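Local coordinates for probable zinc protease PqqL (Escherichia coli, PDB 6OFT), which probably acts as a zinc-dependent periplasmic endopeptidase of the M16 family, this chain being the first half of the whole protein, at residues 349-352 / 353-356; 325-328 / 329-332; 371-374 / 375-378. All blocks are in the same frame, centred on the assembly; numbering follows the deposited sequence.

Contact 1 of 3, residues 349-352 / 353-356; sequences GFSA and EELD
S351 and E354 exchange hydrogen bonds in both directions where the chain enters helix 352-371. The hydroxyl OG of S351 accepts from the backbone N of E354 at 3.2 Å, and the carboxylate of E354 returns the favour: its OE2 takes the backbone N-H of S351 at 3.0 Å, in an almost straight bond (170°) that uses the anti lone pair. A weak bond from S351 OG to the same E354 OE2 closes the small circuit. This reciprocal pattern is the capping box, with S351 as N-cap: the serine supplies an acceptor to the E354 N-H in the first turn, and the glutamate reaches back to the N-H of the N-cap residue. The serine can reach inward because its OG sits between backbone N and carbonyl carbon (chi1 68°), while E354 runs extended beyond CG to bring its carboxylate back to the N-H of S351. Its charge also has a mate outside the turn, for OE2 forms a salt bridge with R290 of helix 271-296, whose NH2 is in addition bonded to the carbonyl of G349. Regular helical bonding then takes over, L355 N giving to S351 O at 3.2 Å and D356 N to A352 O at 2.9 Å. F350 CD1 lies 3.8 Å from E354 OE2, which meets the buried ring at its edge and in its plane, the carboxylate being turned 54° from the ring. The same ring packs on L283 and L286, and L355 on M282, setting the start of the helix against helix 271-296.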
ATOM      1  N   GLY A 349      -3.784   9.884 -28.766  1.00 29.94           N
ATOM      2  CA  GLY A 349      -2.841   9.899 -27.654  1.00 29.10           C
ATOM      3  C   GLY A 349      -2.798  11.225 -26.926  1.00 34.86           C
ATOM      4  O   GLY A 349      -3.824  11.897 -26.776  1.00 35.34           O
ATOM      5  N   PHE A 350      -1.603  11.626 -26.495  1.00 30.77           N
ATOM      6  CA  PHE A 350      -1.424  12.893 -25.789  1.00 30.32           C
ATOM      7  C   PHE A 350      -0.552  13.817 -26.593  1.00 33.22           C
ATOM      8  O   PHE A 350       0.300  13.347 -27.338  1.00 32.60           O
ATOM      9  CB  PHE A 350      -0.868  12.659 -24.368  1.00 31.17           C
ATOM     10  CG  PHE A 350      -1.770  11.786 -23.524  1.00 31.98           C
ATOM     11  CD1 PHE A 350      -2.920  12.306 -22.936  1.00 34.83           C
ATOM     12  CD2 PHE A 350      -1.492  10.438 -23.347  1.00 33.03           C
ATOM     13  CE1 PHE A 350      -3.772  11.494 -22.184  1.00 35.12           C
ATOM     14  CE2 PHE A 350      -2.340   9.628 -22.586  1.00 35.27           C
ATOM     15  CZ  PHE A 350      -3.462  10.166 -21.994  1.00 33.78           C
ATOM     16  N   SER A 351      -0.781  15.132 -26.484  1.00 30.90           N
ATOM     17  CA  SER A 351       0.016  16.109 -27.234  1.00 30.82           C
ATOM     18  C   SER A 351       1.319  16.389 -26.508  1.00 33.59           C
ATOM     19  O   SER A 351       1.423  16.110 -25.313  1.00 30.93           O
ATOM     20  CB  SER A 351      -0.760  17.409 -27.419  1.00 33.54           C
ATOM     21  OG  SER A 351      -0.932  18.081 -26.184  1.00 38.70           O
ATOM     22  N   ALA A 352       2.293  16.974 -27.222  1.00 32.32           N
ATOM     23  CA  ALA A 352       3.585  17.380 -26.673  1.00 33.06           C
ATOM     24  C   ALA A 352       3.396  18.432 -25.557  1.00 37.54           C
ATOM     25  O   ALA A 352       4.114  18.379 -24.567  1.00 36.67           O
ATOM     26  CB  ALA A 352       4.474  17.931 -27.781  1.00 34.56           C
ATOM     27  N   GLU A 353       2.406  19.347 -25.694  1.00 34.46           N
ATOM     28  CA  GLU A 353       2.112  20.378 -24.683  1.00 34.22           C
ATOM     29  C   GLU A 353       1.553  19.765 -23.413  1.00 35.30           C
ATOM     30  O   GLU A 353       1.885  20.235 -22.326  1.00 33.93           O
ATOM     31  CB  GLU A 353       1.138  21.464 -25.188  1.00 36.58           C
ATOM     32  CG  GLU A 353       1.423  22.020 -26.575  1.00 48.11           C
ATOM     33  CD  GLU A 353       0.788  21.200 -27.679  1.00 67.87           C
ATOM     34  OE1 GLU A 353      -0.460  21.220 -27.791  1.00 76.76           O
ATOM     35  OE2 GLU A 353       1.535  20.516 -28.415  1.00 50.49           O
ATOM     36  N   GLU A 354       0.680  18.740 -23.548  1.00 31.08           N
ATOM     37  CA  GLU A 354       0.055  18.042 -22.428  1.00 30.06           C
ATOM     38  C   GLU A 354       1.112  17.311 -21.581  1.00 32.20           C
ATOM     39  O   GLU A 354       1.060  17.371 -20.350  1.00 31.74           O
ATOM     40  CB  GLU A 354      -0.960  17.026 -22.945  1.00 31.33           C
ATOM     41  CG  GLU A 354      -2.370  17.542 -23.166  1.00 38.83           C
ATOM     42  CD  GLU A 354      -3.302  16.418 -23.569  1.00 44.39           C
ATOM     43  OE1 GLU A 354      -4.285  16.160 -22.840  1.00 41.18           O
ATOM     44  OE2 GLU A 354      -3.025  15.770 -24.604  1.00 30.68           O
ATOM     45  N   LEU A 355       2.064  16.620 -22.253  1.00 28.03           N
ATOM     46  CA  LEU A 355       3.166  15.899 -21.601  1.00 26.74           C
ATOM     47  C   LEU A 355       4.158  16.890 -20.969  1.00 28.07           C
ATOM     48  O   LEU A 355       4.577  16.677 -19.830  1.00 25.36           O
ATOM     49  CB  LEU A 355       3.875  14.931 -22.583  1.00 26.51           C
ATOM     50  CG  LEU A 355       5.038  14.080 -21.996  1.00 30.18           C
ATOM     51  CD1 LEU A 355       4.587  13.246 -20.760  1.00 28.35           C
ATOM     52  CD2 LEU A 355       5.647  13.181 -23.063  1.00 31.54           C
ATOM     53  N   ASP A 356       4.497  17.981 -21.692  1.00 27.20           N
ATOM     54  CA  ASP A 356       5.379  19.051 -21.206  1.00 29.13           C
ATOM     55  C   ASP A 356       4.819  19.720 -19.953  1.00 33.90           C
ATOM     56  O   ASP A 356       5.593  20.060 -19.064  1.00 33.27           O
ATOM     57  CB  ASP A 356       5.656  20.112 -22.291  1.00 32.88           C
ATOM     58  CG  ASP A 356       6.681  19.736 -23.347  1.00 50.19           C
ATOM     59  OD1 ASP A 356       7.482  18.801 -23.101  1.00 52.41           O
ATOM     60  OD2 ASP A 356       6.688  20.380 -24.419  1.00 58.18           O
TER

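Contact 2 of 3, residues 325-328 / 329-332; sequences NARD and DNMQ
A type II' beta turn from R327 to N330 carries the chain from strand 317-326 of the five-stranded sheet into helix 331-348, within the M16 inactive domain. Its closing bond runs from N330 N to R327 O and is 3.1 Å long. D328 takes the first corner with a positive phi of 62°. N330, centre of an inverse gamma turn, occupies the N-cap position but makes no capping bond with its side chain; its amide instead lies beside the extended R327, ND2 coming 4.1 Å from CD of the arginine. The D329 side chain points away from residues 325-328, its OD1 accepting from N438 ND2 while the side chain packs on V440 and A441 of helix 439-444. With an alanine here the carboxylate is gone, and N438 ND2 would probably be left without this acceptor, loosening the tie between the turn and the segment just ahead of helix 439-444. The methyl of A326 approaches M331, whose chain, bent at chi2 and chi3, brings SD to 4.2 Å from CB of the alanine. A water bridges the two arms, accepting from R327 N at 2.9 Å and donating to N330 O at 2.7 Å.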
ATOM      1  N   ASN A 325     -17.283   9.068 -12.203  1.00 30.04           N
ATOM      2  CA  ASN A 325     -18.358   9.134 -11.219  1.00 30.16           C
ATOM      3  C   ASN A 325     -19.604   9.744 -11.843  1.00 35.60           C
ATOM      4  O   ASN A 325     -19.532  10.783 -12.507  1.00 34.40           O
ATOM      5  CB  ASN A 325     -17.915   9.889  -9.971  1.00 31.71           C
ATOM      6  CG  ASN A 325     -16.646   9.334  -9.351  1.00 51.09           C
ATOM      7  OD1 ASN A 325     -15.685  10.068  -9.098  1.00 51.03           O
ATOM      8  ND2 ASN A 325     -16.601   8.024  -9.116  1.00 32.84           N
ATOM      9  N   ALA A 326     -20.741   9.061 -11.665  1.00 34.43           N
ATOM     10  CA  ALA A 326     -22.026   9.465 -12.216  1.00 36.25           C
ATOM     11  C   ALA A 326     -22.710  10.594 -11.460  1.00 43.78           C
ATOM     12  O   ALA A 326     -22.597  10.709 -10.235  1.00 42.62           O
ATOM     13  CB  ALA A 326     -22.955   8.270 -12.315  1.00 37.15           C
ATOM     14  N   ARG A 327     -23.420  11.430 -12.223  1.00 45.09           N
ATOM     15  CA  ARG A 327     -24.246  12.522 -11.730  1.00 47.29           C
ATOM     16  C   ARG A 327     -25.556  11.823 -11.364  1.00 52.27           C
ATOM     17  O   ARG A 327     -26.267  11.352 -12.260  1.00 51.38           O
ATOM     18  CB  ARG A 327     -24.452  13.558 -12.849  1.00 50.69           C
ATOM     19  CG  ARG A 327     -25.440  14.659 -12.516  1.00 66.88           C
ATOM     20  CD  ARG A 327     -25.655  15.555 -13.719  1.00 80.21           C
ATOM     21  NE  ARG A 327     -26.415  16.759 -13.380  1.00 89.88           N
ATOM     22  CZ  ARG A 327     -25.878  17.868 -12.881  1.00104.71           C
ATOM     23  NH1 ARG A 327     -26.643  18.914 -12.605  1.00 93.51           N
ATOM     24  NH2 ARG A 327     -24.573  17.934 -12.642  1.00 89.84           N
ATOM     25  N   ASP A 328     -25.808  11.669 -10.042  1.00 49.42           N
ATOM     26  CA  ASP A 328     -26.970  10.984  -9.461  1.00 49.89           C
ATOM     27  C   ASP A 328     -27.010   9.490  -9.854  1.00 50.15           C
ATOM     28  O   ASP A 328     -26.145   8.716  -9.423  1.00 47.93           O
ATOM     29  CB  ASP A 328     -28.301  11.706  -9.802  1.00 53.72           C
ATOM     30  CG  ASP A 328     -28.356  13.169  -9.409  1.00 71.18           C
ATOM     31  OD1 ASP A 328     -28.142  13.471  -8.209  1.00 71.73           O
ATOM     32  OD2 ASP A 328     -28.638  14.014 -10.298  1.00 79.21           O
ATOM     33  N   ASP A 329     -28.001   9.114 -10.692  1.00 45.18           N
ATOM     34  CA  ASP A 329     -28.267   7.761 -11.186  1.00 44.13           C
ATOM     35  C   ASP A 329     -28.043   7.649 -12.703  1.00 45.34           C
ATOM     36  O   ASP A 329     -28.371   6.624 -13.304  1.00 44.48           O
ATOM     37  CB  ASP A 329     -29.717   7.365 -10.821  1.00 46.50           C
ATOM     38  CG  ASP A 329     -30.027   7.457  -9.337  1.00 56.31           C
ATOM     39  OD1 ASP A 329     -29.082   7.342  -8.520  1.00 55.56           O
ATOM     40  OD2 ASP A 329     -31.209   7.646  -8.991  1.00 66.86           O
ATOM     41  N   ASN A 330     -27.459   8.690 -13.312  1.00 40.53           N
ATOM     42  CA  ASN A 330     -27.218   8.744 -14.743  1.00 39.96           C
ATOM     43  C   ASN A 330     -26.014   7.879 -15.140  1.00 40.80           C
ATOM     44  O   ASN A 330     -24.916   8.385 -15.393  1.00 39.87           O
ATOM     45  CB  ASN A 330     -27.122  10.207 -15.224  1.00 44.47           C
ATOM     46  CG  ASN A 330     -28.297  11.088 -14.816  1.00 76.95           C
ATOM     47  OD1 ASN A 330     -29.404  10.619 -14.485  1.00 72.32           O
ATOM     48  ND2 ASN A 330     -28.078  12.397 -14.828  1.00 70.17           N
ATOM     49  N   MET A 331     -26.243   6.553 -15.192  1.00 35.44           N
ATOM     50  CA  MET A 331     -25.220   5.560 -15.542  1.00 34.24           C
ATOM     51  C   MET A 331     -24.784   5.637 -17.004  1.00 38.27           C
ATOM     52  O   MET A 331     -23.618   5.376 -17.302  1.00 37.56           O
ATOM     53  CB  MET A 331     -25.660   4.134 -15.156  1.00 36.15           C
ATOM     54  CG  MET A 331     -26.023   3.973 -13.673  1.00 38.88           C
ATOM     55  SD  MET A 331     -24.731   4.478 -12.508  1.00 41.61           S
ATOM     56  CE  MET A 331     -23.670   3.042 -12.557  1.00 37.60           C
ATOM     57  N   GLN A 332     -25.702   6.028 -17.906  1.00 36.03           N
ATOM     58  CA  GLN A 332     -25.425   6.152 -19.341  1.00 36.28           C
ATOM     59  C   GLN A 332     -24.422   7.267 -19.627  1.00 40.51           C
ATOM     60  O   GLN A 332     -23.481   7.060 -20.398  1.00 39.46           O
ATOM     61  CB  GLN A 332     -26.720   6.350 -20.141  1.00 38.75           C
ATOM     62  CG  GLN A 332     -26.582   6.031 -21.629  1.00 56.81           C
ATOM     63  CD  GLN A 332     -26.466   4.551 -21.893  1.00 72.36           C
ATOM     64  OE1 GLN A 332     -27.349   3.756 -21.547  1.00 69.87           O
ATOM     65  NE2 GLN A 332     -25.369   4.154 -22.517  1.00 57.88           N
TER
HETATM   66  O   HOH W   1     -23.522  10.693 -14.998  1.00 43.27           O

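Contact 3 of 3, residues 371-374 / 375-378. With PO4 (phosphate ion), chain D.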
ATOM      1  N   ASP A 371      13.500  21.688  -1.208  1.00 32.05           N
ATOM      2  CA  ASP A 371      13.570  22.894  -0.381  1.00 32.68           C
ATOM      3  C   ASP A 371      12.859  22.742   0.961  1.00 34.85           C
ATOM      4  O   ASP A 371      13.345  23.255   1.972  1.00 33.95           O
ATOM      5  CB  ASP A 371      13.003  24.101  -1.144  1.00 35.58           C
ATOM      6  CG  ASP A 371      13.760  24.484  -2.409  1.00 54.02           C
ATOM      7  OD1 ASP A 371      14.951  24.091  -2.540  1.00 55.60           O
ATOM      8  OD2 ASP A 371      13.168  25.189  -3.265  1.00 61.16           O
ATOM      9  N   GLN A 372      11.716  22.040   0.968  1.00 30.87           N
ATOM     10  CA  GLN A 372      10.896  21.832   2.161  1.00 30.59           C
ATOM     11  C   GLN A 372      11.058  20.445   2.815  1.00 31.53           C
ATOM     12  O   GLN A 372      10.209  20.070   3.628  1.00 30.66           O
ATOM     13  CB  GLN A 372       9.411  22.096   1.828  1.00 32.31           C
ATOM     14  CG  GLN A 372       9.128  23.484   1.220  1.00 47.68           C
ATOM     15  CD  GLN A 372       7.658  23.761   0.972  1.00 74.63           C
ATOM     16  OE1 GLN A 372       7.215  24.916   1.003  1.00 76.96           O
ATOM     17  NE2 GLN A 372       6.860  22.726   0.706  1.00 61.96           N
ATOM     18  N   GLN A 373      12.140  19.696   2.501  1.00 26.86           N
ATOM     19  CA  GLN A 373      12.322  18.332   3.039  1.00 25.90           C
ATOM     20  C   GLN A 373      12.416  18.245   4.561  1.00 28.72           C
ATOM     21  O   GLN A 373      11.962  17.250   5.126  1.00 27.51           O
ATOM     22  CB  GLN A 373      13.482  17.566   2.386  1.00 27.19           C
ATOM     23  CG  GLN A 373      14.903  18.006   2.734  1.00 34.19           C
ATOM     24  CD  GLN A 373      15.847  16.967   2.171  1.00 45.67           C
ATOM     25  OE1 GLN A 373      16.074  16.916   0.975  1.00 30.50           O
ATOM     26  NE2 GLN A 373      16.373  16.067   3.006  1.00 41.83           N
ATOM     27  N   ALA A 374      12.939  19.280   5.229  1.00 25.80           N
ATOM     28  CA  ALA A 374      13.031  19.274   6.695  1.00 25.48           C
ATOM     29  C   ALA A 374      11.646  19.271   7.379  1.00 28.19           C
ATOM     30  O   ALA A 374      11.532  18.827   8.520  1.00 27.69           O
ATOM     31  CB  ALA A 374      13.866  20.456   7.175  1.00 26.50           C
ATOM     32  N   GLU A 375      10.601  19.706   6.654  1.00 24.92           N
ATOM     33  CA  GLU A 375       9.224  19.813   7.147  1.00 25.52           C
ATOM     34  C   GLU A 375       8.302  18.657   6.743  1.00 28.52           C
ATOM     35  O   GLU A 375       7.091  18.752   6.943  1.00 28.38           O
ATOM     36  CB  GLU A 375       8.606  21.171   6.734  1.00 27.87           C
ATOM     37  CG  GLU A 375       9.102  22.351   7.560  1.00 39.30           C
ATOM     38  CD  GLU A 375      10.549  22.753   7.358  1.00 67.84           C
ATOM     39  OE1 GLU A 375      11.019  22.751   6.196  1.00 67.55           O
ATOM     40  OE2 GLU A 375      11.219  23.063   8.370  1.00 68.70           O
ATOM     41  N   ARG A 376       8.860  17.559   6.219  1.00 24.54           N
ATOM     42  CA  ARG A 376       8.060  16.389   5.835  1.00 24.33           C
ATOM     43  C   ARG A 376       7.316  15.791   7.033  1.00 27.84           C
ATOM     44  O   ARG A 376       7.812  15.840   8.155  1.00 27.09           O
ATOM     45  CB  ARG A 376       8.944  15.296   5.224  1.00 23.06           C
ATOM     46  CG  ARG A 376       9.417  15.595   3.817  1.00 30.10           C
ATOM     47  CD  ARG A 376      10.375  14.515   3.342  1.00 28.45           C
ATOM     48  NE  ARG A 376      11.689  14.613   3.983  1.00 23.71           N
ATOM     49  CZ  ARG A 376      12.724  13.833   3.690  1.00 36.34           C
ATOM     50  NH1 ARG A 376      12.612  12.888   2.761  1.00 22.06           N
ATOM     51  NH2 ARG A 376      13.874  13.980   4.334  1.00 22.54           N
ATOM     52  N   ASP A 377       6.127  15.229   6.786  1.00 25.16           N
ATOM     53  CA  ASP A 377       5.329  14.555   7.805  1.00 25.68           C
ATOM     54  C   ASP A 377       6.113  13.328   8.268  1.00 29.70           C
ATOM     55  O   ASP A 377       6.538  12.524   7.429  1.00 30.55           O
ATOM     56  CB  ASP A 377       3.973  14.127   7.217  1.00 27.87           C
ATOM     57  CG  ASP A 377       3.127  13.356   8.199  1.00 34.28           C
ATOM     58  OD1 ASP A 377       2.598  13.978   9.137  1.00 36.10           O
ATOM     59  OD2 ASP A 377       3.031  12.128   8.053  1.00 37.78           O
ATOM     60  N   LEU A 378       6.362  13.223   9.585  1.00 25.62           N
ATOM     61  CA  LEU A 378       7.145  12.140  10.184  1.00 24.27           C
ATOM     62  C   LEU A 378       6.580  10.755   9.869  1.00 25.82           C
ATOM     63  O   LEU A 378       7.315   9.867   9.406  1.00 23.80           O
ATOM     64  CB  LEU A 378       7.308  12.360  11.703  1.00 24.31           C
ATOM     65  CG  LEU A 378       8.137  11.317  12.472  1.00 28.09           C
ATOM     66  CD1 LEU A 378       9.584  11.266  11.984  1.00 27.40           C
ATOM     67  CD2 LEU A 378       8.073  11.568  13.961  1.00 29.02           C
TER
HETATM   68  P   PO4 D1002      15.748  15.844   7.113  1.00 41.27           P
HETATM   69  O1  PO4 D1002      14.441  15.064   6.872  1.00 38.42           O
HETATM   70  O2  PO4 D1002      16.153  16.584   5.752  1.00 42.84           O
HETATM   71  O3  PO4 D1002      15.582  16.931   8.277  1.00 40.19           O
HETATM   72  O4  PO4 D1002      16.883  14.787   7.506  1.00 41.59           O
HETATM   73  O   HOH W   2      13.939  22.261   4.422  1.00 46.81           O
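D371, the last residue of helix 352-371, meets the following turn through water: one molecule donates to D371 O at 2.7 Å, accepts from A374 N, and reaches E375 OE1 by a weak bond. Next, Q372 leaves helical geometry, and its carbonyl O accepts E375 N at 3.1 Å. Q373 does most of the work. Its carbonyl O receives R376 NE at 2.9 Å, together with a weak bond from R376 N, so the arginine is bonded to one oxygen at both its backbone and its side chain. A bend at chi3 (-74°) turns the guanidinium toward Q373, where one of its faces lies against Q373 CB. The two side chains point the same way, amide and guanidinium planes 58° apart, and share a phosphate ion: Q373 NE2 gives to its O2 and R376 NH2 to its O1, each at 2.8 Å. H25 ND1 is a third hydrogen-bonding partner of the phosphate, and Y23 OH is a further partner of R376 NH2. A374 follows with its CA 3.8 Å from phosphate O3. The ion probably came from the crystallisation liquor, and the arrangement is that of a surface anion-binding site on a short 3-10 turn linking helices 352-371 and 378-391.

In the fold
Contacts 1 and 2 sit at the starts of the successive helices 352-371 and 331-348, their centres 29 Å apart, and both are partly buried. Contact 1 satisfies its helix start with side chains and a charged neighbour; in contact 2 the N-cap residue makes no capping bond, and a backbone turn, a water, the bond from D329 to N438 and packing near the sheet hold the chain. Contact 3 follows the far end of the helix that contact 1 opens, their centres 31 Å apart. It is a surface contact. The charge partner in contact 1 is a protein side chain, R290 with E354; in contact 3 it is a phosphate ion, probably from the crystallisation liquor, held by Q373, R376 and H25.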